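Local coordinates for DNA mismatch repair protein MutL (Aquifex aeolicus, PDB 6LZI) that probably binds and hydrolyses ATP through its N-terminal ATPase domain, held here with ADP, as part of DNA mismatch repair, at residues A[19-23]-A[91-95]; A[33-39]-A[177-183]; A[45-51]-A[135-141]. All coordinates share one frame. Residues are numbered along the deposited sequence.

Contact 1. Residues A[19-23]-A[91-95]; sequences VVKEL and ALYSI. With ADP (adenosine-5'-diphosphate), chain H.
In the nucleotide pocket of this Bergerat-fold ATPase, the start of helix 91-96 meets the ADP with its backbone: Leu92 N donates a hydrogen bond of 2.8 Å to O1A of the alpha phosphate, and Ala91 N also lies 3.0 Å from ADP O1A. A bound magnesium ion sits about 4 Å from the side chain of Ala91. Build 19-23 and 91-95 as regular alpha-helical turns, closed by Leu23 N to Val19 O and Ile95 N to Ala91 O, both 2.9 Å. Their short axes run roughly antiparallel, with a signed crossing angle of -149°, and approach to 10.5 Å, so that Glu22 faces Ala91 (CA-CA 6.7 Å) and Val19 faces Ile95 (CA-CA 6.8 Å). In the GHKL family, helices pack on one face of the sheet, and the nucleotide is held between helices and sheet; here Val19, Leu23 and Ile95 rest on Ile47, Val49, Val137 and Val139. Ile95, rotamer mt, sets its CD1 against the face made by Val19, Glu22 and Leu23, 4.1 Å from Val19 CG1, 3.9 Å from Glu22 CB and 4.1 Å from Leu23 CD2. Leu23 and Leu92, both mt, meet through their CD2 atoms at 3.6 Å. Glu22, with chi1 and chi2 both m, brings OE2 to 3.5 Å from Ala91 CB, while its OE1 takes a 2.9 Å salt bridge from Lys21 NZ.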
# COMPACT_ATOMS: atom_id res chain seq x y z
N VAL A 19 -6.27 -7.70 -1.20
CA VAL A 19 -7.33 -6.76 -0.92
C VAL A 19 -6.77 -5.40 -0.51
O VAL A 19 -7.22 -4.35 -1.01
CB VAL A 19 -8.25 -7.31 0.16
CG1 VAL A 19 -9.32 -6.22 0.45
CG2 VAL A 19 -8.88 -8.60 -0.29
N VAL A 20 -5.85 -5.38 0.45
CA VAL A 20 -5.29 -4.11 0.92
C VAL A 20 -4.66 -3.38 -0.24
O VAL A 20 -4.85 -2.19 -0.41
CB VAL A 20 -4.22 -4.39 1.98
CG1 VAL A 20 -3.53 -3.11 2.46
CG2 VAL A 20 -4.86 -5.08 3.17
N LYS A 21 -4.02 -4.14 -1.14
CA LYS A 21 -3.33 -3.50 -2.25
C LYS A 21 -4.34 -2.75 -3.11
O LYS A 21 -4.14 -1.56 -3.49
CB LYS A 21 -2.61 -4.58 -3.08
CG LYS A 21 -1.90 -4.02 -4.31
CD LYS A 21 -2.80 -4.12 -5.55
CE LYS A 21 -2.01 -3.94 -6.80
NZ LYS A 21 -2.97 -3.86 -7.93
N GLU A 22 -5.40 -3.45 -3.49
CA GLU A 22 -6.39 -2.85 -4.38
C GLU A 22 -7.04 -1.69 -3.71
O GLU A 22 -7.23 -0.66 -4.35
CB GLU A 22 -7.45 -3.83 -4.83
CG GLU A 22 -6.84 -5.02 -5.56
CD GLU A 22 -6.27 -4.64 -6.92
OE1 GLU A 22 -5.38 -5.36 -7.45
OE2 GLU A 22 -6.64 -3.59 -7.45
N LEU A 23 -7.33 -1.81 -2.39
CA LEU A 23 -7.99 -0.65 -1.77
C LEU A 23 -7.05 0.56 -1.68
O LEU A 23 -7.46 1.68 -1.96
CB LEU A 23 -8.55 -1.02 -0.38
CG LEU A 23 -9.61 -2.11 -0.59
CD1 LEU A 23 -10.09 -2.54 0.86
CD2 LEU A 23 -10.77 -1.83 -1.48
N ALA A 91 -11.85 -4.39 -9.70
CA ALA A 91 -11.23 -4.87 -8.48
C ALA A 91 -12.26 -4.93 -7.34
O ALA A 91 -12.31 -5.93 -6.61
CB ALA A 91 -10.02 -4.00 -8.12
N LEU A 92 -13.11 -3.88 -7.17
CA LEU A 92 -14.07 -4.00 -6.06
C LEU A 92 -15.11 -5.09 -6.26
O LEU A 92 -15.66 -5.64 -5.27
CB LEU A 92 -14.78 -2.67 -5.82
CG LEU A 92 -13.82 -1.58 -5.43
CD1 LEU A 92 -14.54 -0.21 -5.41
CD2 LEU A 92 -13.25 -1.84 -4.03
N TYR A 93 -15.48 -5.35 -7.52
CA TYR A 93 -16.40 -6.44 -7.79
C TYR A 93 -15.81 -7.75 -7.32
O TYR A 93 -16.47 -8.59 -6.68
CB TYR A 93 -16.67 -6.54 -9.27
CG TYR A 93 -17.44 -7.77 -9.64
CD1 TYR A 93 -18.77 -7.87 -9.36
CD2 TYR A 93 -16.81 -8.82 -10.29
CE1 TYR A 93 -19.49 -9.02 -9.70
CE2 TYR A 93 -17.52 -9.97 -10.65
CZ TYR A 93 -18.84 -10.06 -10.35
OH TYR A 93 -19.52 -11.20 -10.71
N SER A 94 -14.55 -7.96 -7.69
CA SER A 94 -13.92 -9.21 -7.37
C SER A 94 -13.73 -9.32 -5.85
O SER A 94 -13.93 -10.40 -5.29
CB SER A 94 -12.63 -9.32 -8.22
OG SER A 94 -11.50 -9.15 -7.42
N ILE A 95 -13.50 -8.19 -5.14
CA ILE A 95 -13.39 -8.24 -3.67
C ILE A 95 -14.76 -8.48 -3.03
O ILE A 95 -14.89 -9.27 -2.10
CB ILE A 95 -12.77 -6.94 -3.12
CG1 ILE A 95 -11.29 -6.82 -3.57
CG2 ILE A 95 -12.85 -6.84 -1.54
CD1 ILE A 95 -10.68 -5.46 -3.29
PB ADP H . -10.32 0.63 -11.06
O1B ADP H . -9.70 1.28 -9.88
O2B ADP H . -11.07 1.64 -11.96
O3B ADP H . -9.31 -0.16 -11.87
PA ADP H . -11.87 -0.56 -8.97
O1A ADP H . -12.86 -1.69 -8.95
O2A ADP H . -10.70 -0.72 -8.06
O3A ADP H . -11.42 -0.41 -10.56
O5' ADP H . -12.58 0.80 -8.47
C5' ADP H . -13.63 1.17 -9.36
C4' ADP H . -13.86 2.68 -9.33
O4' ADP H . -14.37 3.03 -8.07
C3' ADP H . -12.64 3.55 -9.53
O3' ADP H . -12.48 3.84 -10.95
C2' ADP H . -13.03 4.83 -8.81
O2' ADP H . -13.87 5.54 -9.77
C1' ADP H . -13.94 4.33 -7.71
N9 ADP H . -13.25 4.19 -6.43
C8 ADP H . -12.86 3.03 -5.82
N7 ADP H . -12.27 3.30 -4.62
C5 ADP H . -12.26 4.65 -4.52
C6 ADP H . -11.77 5.57 -3.49
N6 ADP H . -11.14 5.08 -2.39
N1 ADP H . -11.94 6.90 -3.71
C2 ADP H . -12.56 7.34 -4.88
N3 ADP H . -13.05 6.57 -5.84
C4 ADP H . -12.93 5.22 -5.67

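Contact 2. Residues A[33-39]-A[177-183]; sequences TKVEVEI and VEFTLFS
Phe182, Val35 and Glu178 lose the most area where strands 34-39 and 178-183 run side by side, parallel within 12°, their axes 4.6 Å apart at closest. Both backbones are extended, paired in register from Lys34 with Glu178 to Ile39 with Ser183. Val35 (chi1 t) sends its N to Glu178 O at 2.9 Å and receives Thr180 N on its O at 3.0 Å; its CB touches Phe179 CD1 at 3.9 Å and its CG2 Val177 CG1 at 3.9 Å. The same alternation continues from Glu178 N to Thr33 O (2.8 Å), Val37 N to Thr180 O (2.8 Å), Phe182 N to Val37 O (2.8 Å) and Ile39 N to Phe182 O (2.9 Å). This pair is the parallel join within the mixed sheet of the GHKL ATPase domain. Val35, Val37, Phe179 and Leu181 face helices 16-29 and 156-173, with Val37 CG1 3.6 Å from Leu181 CD1. On the other face Phe182 (chi1 m) presents its ring edge to Glu36, CE2 to CG 3.9 Å. Glu178, chi1 and chi2 t, has OE2 3.1 Å from Lys34 CE but 4.6 Å from Lys34 NZ, beyond a salt bridge; its OE1 bridges to Lys192, and Glu36 and Glu38 pair with Arg48.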
# COMPACT_ATOMS: atom_id res chain seq x y z
N THR A 33 -4.62 12.14 0.85
CA THR A 33 -3.36 12.46 1.55
C THR A 33 -3.23 11.75 2.91
O THR A 33 -2.18 11.85 3.56
CB THR A 33 -3.24 13.99 1.76
OG1 THR A 33 -4.34 14.42 2.54
CG2 THR A 33 -3.23 14.75 0.38
N LYS A 34 -4.26 11.03 3.34
CA LYS A 34 -4.21 10.24 4.56
C LYS A 34 -4.92 8.94 4.26
O LYS A 34 -6.07 8.97 3.79
CB LYS A 34 -4.92 11.00 5.69
CG LYS A 34 -4.27 12.36 5.80
CD LYS A 34 -4.03 12.80 7.23
CE LYS A 34 -3.25 14.14 7.24
NZ LYS A 34 -4.22 15.30 7.09
N VAL A 35 -4.19 7.83 4.40
CA VAL A 35 -4.71 6.49 4.19
C VAL A 35 -4.57 5.70 5.48
O VAL A 35 -3.47 5.56 6.02
CB VAL A 35 -3.93 5.81 3.06
CG1 VAL A 35 -4.42 4.34 2.93
CG2 VAL A 35 -4.10 6.59 1.71
N GLU A 36 -5.68 5.15 5.95
CA GLU A 36 -5.66 4.45 7.22
C GLU A 36 -6.07 3.03 6.93
O GLU A 36 -7.13 2.82 6.30
CB GLU A 36 -6.67 5.08 8.16
CG GLU A 36 -6.72 4.45 9.54
CD GLU A 36 -7.76 5.17 10.39
OE1 GLU A 36 -7.50 6.36 10.70
OE2 GLU A 36 -8.85 4.60 10.64
N VAL A 37 -5.26 2.06 7.37
CA VAL A 37 -5.57 0.66 7.20
C VAL A 37 -5.71 -0.03 8.54
O VAL A 37 -4.87 0.14 9.44
CB VAL A 37 -4.44 -0.04 6.42
CG1 VAL A 37 -4.79 -1.52 6.14
CG2 VAL A 37 -4.13 0.73 5.08
N GLU A 38 -6.71 -0.91 8.65
CA GLU A 38 -6.88 -1.72 9.85
C GLU A 38 -7.09 -3.15 9.42
O GLU A 38 -7.86 -3.41 8.50
CB GLU A 38 -8.05 -1.22 10.71
CG GLU A 38 -8.35 -2.21 11.78
CD GLU A 38 -9.34 -1.70 12.79
OE1 GLU A 38 -10.10 -0.75 12.41
OE2 GLU A 38 -9.34 -2.24 13.94
N ILE A 39 -6.39 -4.09 10.07
CA ILE A 39 -6.68 -5.48 9.81
C ILE A 39 -6.94 -6.16 11.13
O ILE A 39 -6.40 -5.75 12.19
CB ILE A 39 -5.53 -6.16 9.04
CG1 ILE A 39 -4.25 -6.00 9.80
CG2 ILE A 39 -5.31 -5.51 7.62
CD1 ILE A 39 -3.18 -6.91 9.21
N VAL A 177 2.07 11.37 1.47
CA VAL A 177 0.84 10.75 1.97
C VAL A 177 1.09 10.22 3.37
O VAL A 177 2.12 9.63 3.64
CB VAL A 177 0.38 9.61 1.04
CG1 VAL A 177 -0.92 8.90 1.58
CG2 VAL A 177 0.07 10.26 -0.32
N GLU A 178 0.11 10.42 4.24
CA GLU A 178 0.20 9.82 5.55
C GLU A 178 -0.36 8.41 5.49
O GLU A 178 -1.37 8.17 4.84
CB GLU A 178 -0.55 10.68 6.58
CG GLU A 178 -0.59 10.07 7.99
CD GLU A 178 -1.23 11.05 8.93
OE1 GLU A 178 -1.77 10.62 9.96
OE2 GLU A 178 -1.18 12.26 8.64
N PHE A 179 0.30 7.48 6.17
CA PHE A 179 -0.19 6.12 6.26
C PHE A 179 -0.25 5.71 7.71
O PHE A 179 0.70 5.90 8.47
CB PHE A 179 0.74 5.13 5.52
CG PHE A 179 0.73 5.31 4.06
CD1 PHE A 179 -0.17 4.62 3.27
CD2 PHE A 179 1.68 6.16 3.44
CE1 PHE A 179 -0.19 4.78 1.91
CE2 PHE A 179 1.63 6.36 2.09
CZ PHE A 179 0.70 5.68 1.35
N THR A 180 -1.32 5.04 8.07
CA THR A 180 -1.42 4.41 9.36
C THR A 180 -1.86 2.97 9.14
O THR A 180 -2.70 2.71 8.27
CB THR A 180 -2.43 5.14 10.25
OG1 THR A 180 -2.02 6.53 10.34
CG2 THR A 180 -2.39 4.58 11.61
N LEU A 181 -1.32 2.05 9.96
CA LEU A 181 -1.80 0.66 9.99
C LEU A 181 -2.05 0.27 11.43
O LEU A 181 -1.15 0.38 12.25
CB LEU A 181 -0.74 -0.30 9.40
CG LEU A 181 -1.04 -1.81 9.52
CD1 LEU A 181 -2.27 -2.27 8.67
CD2 LEU A 181 0.23 -2.57 9.05
N PHE A 182 -3.28 -0.20 11.73
CA PHE A 182 -3.64 -0.87 12.96
C PHE A 182 -3.78 -2.36 12.66
O PHE A 182 -4.49 -2.73 11.73
CB PHE A 182 -4.99 -0.36 13.50
CG PHE A 182 -5.02 1.10 13.80
CD1 PHE A 182 -4.65 1.56 15.04
CD2 PHE A 182 -5.40 2.03 12.83
CE1 PHE A 182 -4.66 2.91 15.32
CE2 PHE A 182 -5.42 3.39 13.11
CZ PHE A 182 -5.03 3.83 14.35
N SER A 183 -3.13 -3.22 13.44
CA SER A 183 -3.38 -4.64 13.31
C SER A 183 -3.65 -5.24 14.69
O SER A 183 -2.89 -4.96 15.63
CB SER A 183 -2.22 -5.38 12.64
OG SER A 183 -0.99 -4.89 13.03
O HOH W 1 -5.13 6.79 11.10

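Contact 3. Residues A[45-51]-A[135-141]; sequences RLIRVKD and TEVEVRD. With ADP (adenosine-5'-diphosphate), chain H.
One end of this strand pair reads the adenine base: ADP N6 donates a hydrogen bond of 2.8 Å to Asp51 OD2, and a water gives one to Asp51 OD1 (2.7 Å) while accepting one from Thr135 OG1 (2.7 Å). Asp51 takes chi1 p (73°) and Thr135 chi1 m; Thr135 OG1, also hydrogen-bonded to Ser105 OG, stands 3.4 Å from ADP N1. The backbone pairing is regular antiparallel throughout. Strands 46-51 and 135-140 are extended (173°), their axes 4.6 Å apart at closest. Hydrogen-bonded pairs are Ile47-Val139 (Ile47 N to Val139 O 2.8 Å, Val139 N to Ile47 O 2.7 Å), Val49-Val137 (Val49 N to Val137 O and Val137 N to Val49 O, both 3.0 Å) and Asp51-Thr135 (Asp51 N to Thr135 O 2.9 Å, Thr135 N to Asp51 O 3.2 Å); Asp141 N reaches Arg45 O at 3.2 Å. In the Bergerat fold the adenine-binding aspartate sits on such a sheet; here Ile47 and Val49 lie against helix 16-29 while Val137 and Val139 meet strand 100-106. Against strand 34-40, Arg45 and Leu46 both face Val40 in a classic beta bulge. The face bearing Leu46, Arg48, Lys50, Glu136, Glu138 and Arg140, turned away from helix 16-29, carries the charges. Arg48, chi3 p, forms a 2.8 Å salt bridge from NH1 to Glu136 OE1 and also pairs with Glu36 and Glu38; Glu136 and Glu138 share Arg104. Leu46 CD1 packs over one face of the Arg140 guanidinium, 3.7 Å from Arg140 CG. Arg45 NH1 makes a long ion pair, 3.9 Å, with Asp141 OD1, which lies well out of the guanidinium plane, so only charges meet.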
# COMPACT_ATOMS: atom_id res chain seq x y z
N ARG A 45 -10.35 -11.64 9.10
CA ARG A 45 -11.61 -11.26 9.68
C ARG A 45 -12.10 -9.88 9.27
O ARG A 45 -13.30 -9.72 9.02
CB ARG A 45 -11.52 -11.39 11.23
CG ARG A 45 -12.71 -10.88 11.92
CD ARG A 45 -12.80 -11.38 13.34
NE ARG A 45 -14.08 -10.97 13.91
CZ ARG A 45 -15.24 -11.58 13.64
NH1 ARG A 45 -15.28 -12.65 12.84
NH2 ARG A 45 -16.35 -11.10 14.17
N LEU A 46 -11.23 -8.88 9.23
CA LEU A 46 -11.59 -7.56 8.72
C LEU A 46 -10.37 -6.93 8.09
O LEU A 46 -9.29 -6.89 8.68
CB LEU A 46 -12.10 -6.66 9.86
CG LEU A 46 -12.30 -5.21 9.40
CD1 LEU A 46 -13.49 -4.95 8.53
CD2 LEU A 46 -12.21 -4.35 10.70
N ILE A 47 -10.61 -6.33 6.93
CA ILE A 47 -9.74 -5.37 6.30
C ILE A 47 -10.55 -4.11 6.11
O ILE A 47 -11.63 -4.16 5.47
CB ILE A 47 -9.30 -5.91 4.90
CG1 ILE A 47 -8.46 -7.20 5.06
CG2 ILE A 47 -8.45 -4.93 4.15
CD1 ILE A 47 -8.66 -8.14 3.89
N ARG A 48 -10.04 -2.98 6.64
CA ARG A 48 -10.69 -1.68 6.52
C ARG A 48 -9.66 -0.68 5.99
O ARG A 48 -8.52 -0.66 6.47
CB ARG A 48 -11.22 -1.19 7.88
CG ARG A 48 -11.90 0.11 7.70
CD ARG A 48 -12.57 0.60 8.98
NE ARG A 48 -11.59 0.71 10.06
CZ ARG A 48 -10.84 1.78 10.27
NH1 ARG A 48 -10.93 2.86 9.46
NH2 ARG A 48 -9.98 1.76 11.27
N VAL A 49 -10.05 0.08 4.96
CA VAL A 49 -9.20 1.14 4.41
C VAL A 49 -10.02 2.39 4.31
O VAL A 49 -11.04 2.42 3.62
CB VAL A 49 -8.62 0.73 3.04
CG1 VAL A 49 -7.72 1.85 2.42
CG2 VAL A 49 -7.77 -0.50 3.17
N LYS A 50 -9.53 3.43 4.94
CA LYS A 50 -10.17 4.70 5.06
C LYS A 50 -9.23 5.69 4.39
O LYS A 50 -8.02 5.66 4.65
CB LYS A 50 -10.34 5.08 6.48
CG LYS A 50 -11.13 6.43 6.66
CD LYS A 50 -11.17 6.59 8.17
CE LYS A 50 -11.99 7.82 8.59
NZ LYS A 50 -11.13 8.97 8.24
N ASP A 51 -9.81 6.59 3.62
CA ASP A 51 -9.05 7.67 2.99
C ASP A 51 -9.84 8.97 2.99
O ASP A 51 -11.08 8.99 3.19
CB ASP A 51 -8.63 7.27 1.54
CG ASP A 51 -9.77 7.28 0.54
OD1 ASP A 51 -10.51 8.31 0.42
OD2 ASP A 51 -9.97 6.19 -0.12
N THR A 135 -13.59 8.01 1.53
CA THR A 135 -14.10 6.65 1.27
C THR A 135 -13.58 5.69 2.31
O THR A 135 -12.43 5.79 2.74
CB THR A 135 -13.65 6.18 -0.14
OG1 THR A 135 -14.14 7.10 -1.12
CG2 THR A 135 -14.16 4.80 -0.47
N GLU A 136 -14.45 4.79 2.77
CA GLU A 136 -14.07 3.76 3.72
C GLU A 136 -14.61 2.43 3.19
O GLU A 136 -15.80 2.35 2.87
CB GLU A 136 -14.65 4.09 5.11
CG GLU A 136 -14.18 3.05 6.12
CD GLU A 136 -14.32 3.64 7.51
OE1 GLU A 136 -13.31 3.66 8.22
OE2 GLU A 136 -15.39 4.24 7.73
N VAL A 137 -13.76 1.41 3.07
CA VAL A 137 -14.17 0.10 2.59
C VAL A 137 -13.87 -0.90 3.70
O VAL A 137 -12.77 -0.86 4.31
CB VAL A 137 -13.40 -0.24 1.28
CG1 VAL A 137 -13.89 -1.60 0.72
CG2 VAL A 137 -13.68 0.87 0.30
N GLU A 138 -14.85 -1.76 4.02
CA GLU A 138 -14.69 -2.80 5.03
C GLU A 138 -14.93 -4.12 4.33
O GLU A 138 -15.99 -4.32 3.75
CB GLU A 138 -15.70 -2.63 6.18
CG GLU A 138 -15.40 -1.31 6.82
CD GLU A 138 -16.23 -1.04 8.03
OE1 GLU A 138 -16.94 -1.97 8.45
OE2 GLU A 138 -16.16 0.10 8.53
N VAL A 139 -13.93 -5.00 4.39
CA VAL A 139 -14.00 -6.34 3.80
C VAL A 139 -13.92 -7.37 4.94
O VAL A 139 -12.91 -7.43 5.66
CB VAL A 139 -12.85 -6.51 2.80
CG1 VAL A 139 -12.87 -7.88 2.20
CG2 VAL A 139 -13.04 -5.38 1.75
N ARG A 140 -15.03 -8.06 5.19
CA ARG A 140 -15.10 -9.00 6.30
C ARG A 140 -15.20 -10.42 5.80
O ARG A 140 -15.85 -10.66 4.79
CB ARG A 140 -16.32 -8.71 7.20
CG ARG A 140 -16.11 -7.45 8.07
CD ARG A 140 -17.27 -7.27 9.07
NE ARG A 140 -16.84 -6.23 10.02
CZ ARG A 140 -16.05 -6.46 11.08
NH1 ARG A 140 -15.60 -7.68 11.37
NH2 ARG A 140 -15.69 -5.45 11.85
N ASP A 141 -14.66 -11.34 6.61
CA ASP A 141 -14.82 -12.77 6.44
C ASP A 141 -14.42 -13.21 5.04
O ASP A 141 -15.19 -13.88 4.33
CB ASP A 141 -16.25 -13.17 6.73
CG ASP A 141 -16.58 -13.03 8.20
OD1 ASP A 141 -15.64 -12.76 9.00
OD2 ASP A 141 -17.76 -13.22 8.55
PB ADP H . -10.32 0.63 -11.06
O1B ADP H . -9.70 1.28 -9.88
O2B ADP H . -11.07 1.64 -11.96
O3B ADP H . -9.31 -0.16 -11.87
PA ADP H . -11.87 -0.56 -8.97
O1A ADP H . -12.86 -1.69 -8.95
O2A ADP H . -10.70 -0.72 -8.06
O3A ADP H . -11.42 -0.41 -10.56
O5' ADP H . -12.58 0.80 -8.47
C5' ADP H . -13.63 1.17 -9.36
C4' ADP H . -13.86 2.68 -9.33
O4' ADP H . -14.37 3.03 -8.07
C3' ADP H . -12.64 3.55 -9.53
O3' ADP H . -12.48 3.84 -10.95
C2' ADP H . -13.03 4.83 -8.81
O2' ADP H . -13.87 5.54 -9.77
C1' ADP H . -13.94 4.33 -7.71
N9 ADP H . -13.25 4.19 -6.43
C8 ADP H . -12.86 3.03 -5.82
N7 ADP H . -12.27 3.30 -4.62
C5 ADP H . -12.26 4.65 -4.52
C6 ADP H . -11.77 5.57 -3.49
N6 ADP H . -11.14 5.08 -2.39
N1 ADP H . -11.94 6.90 -3.71
C2 ADP H . -12.56 7.34 -4.88
N3 ADP H . -13.05 6.57 -5.84
C4 ADP H . -12.93 5.22 -5.67
O HOH W 2 -12.07 8.67 -1.71

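From the N terminus the chain enters helix 16-29, then runs through strands 34-40 and 46-51, so the first segments of contacts 1, 2 and 3 follow in that order. Contact 1 closes first, when helix 91-96 returns to helix 16-29. Strand 134-140 then closes contact 3 and strand 178-183 closes contact 2. Contact 3 therefore nests inside contact 2, while contact 1 crosses both. Contacts 2 and 3 are joined in one sheet by backbone bonding of neighbouring strands 34-40 and 46-51 (Glu36 N to Lys50 O 2.7 Å, a probable hydrogen bond), with a salt bridge from Glu38 OE1 to Arg48 NH2 (2.8 Å) beside it. Contact 1 lies on that sheet, and contacts 1 and 3 bind the phosphate and adenine ends of ADP.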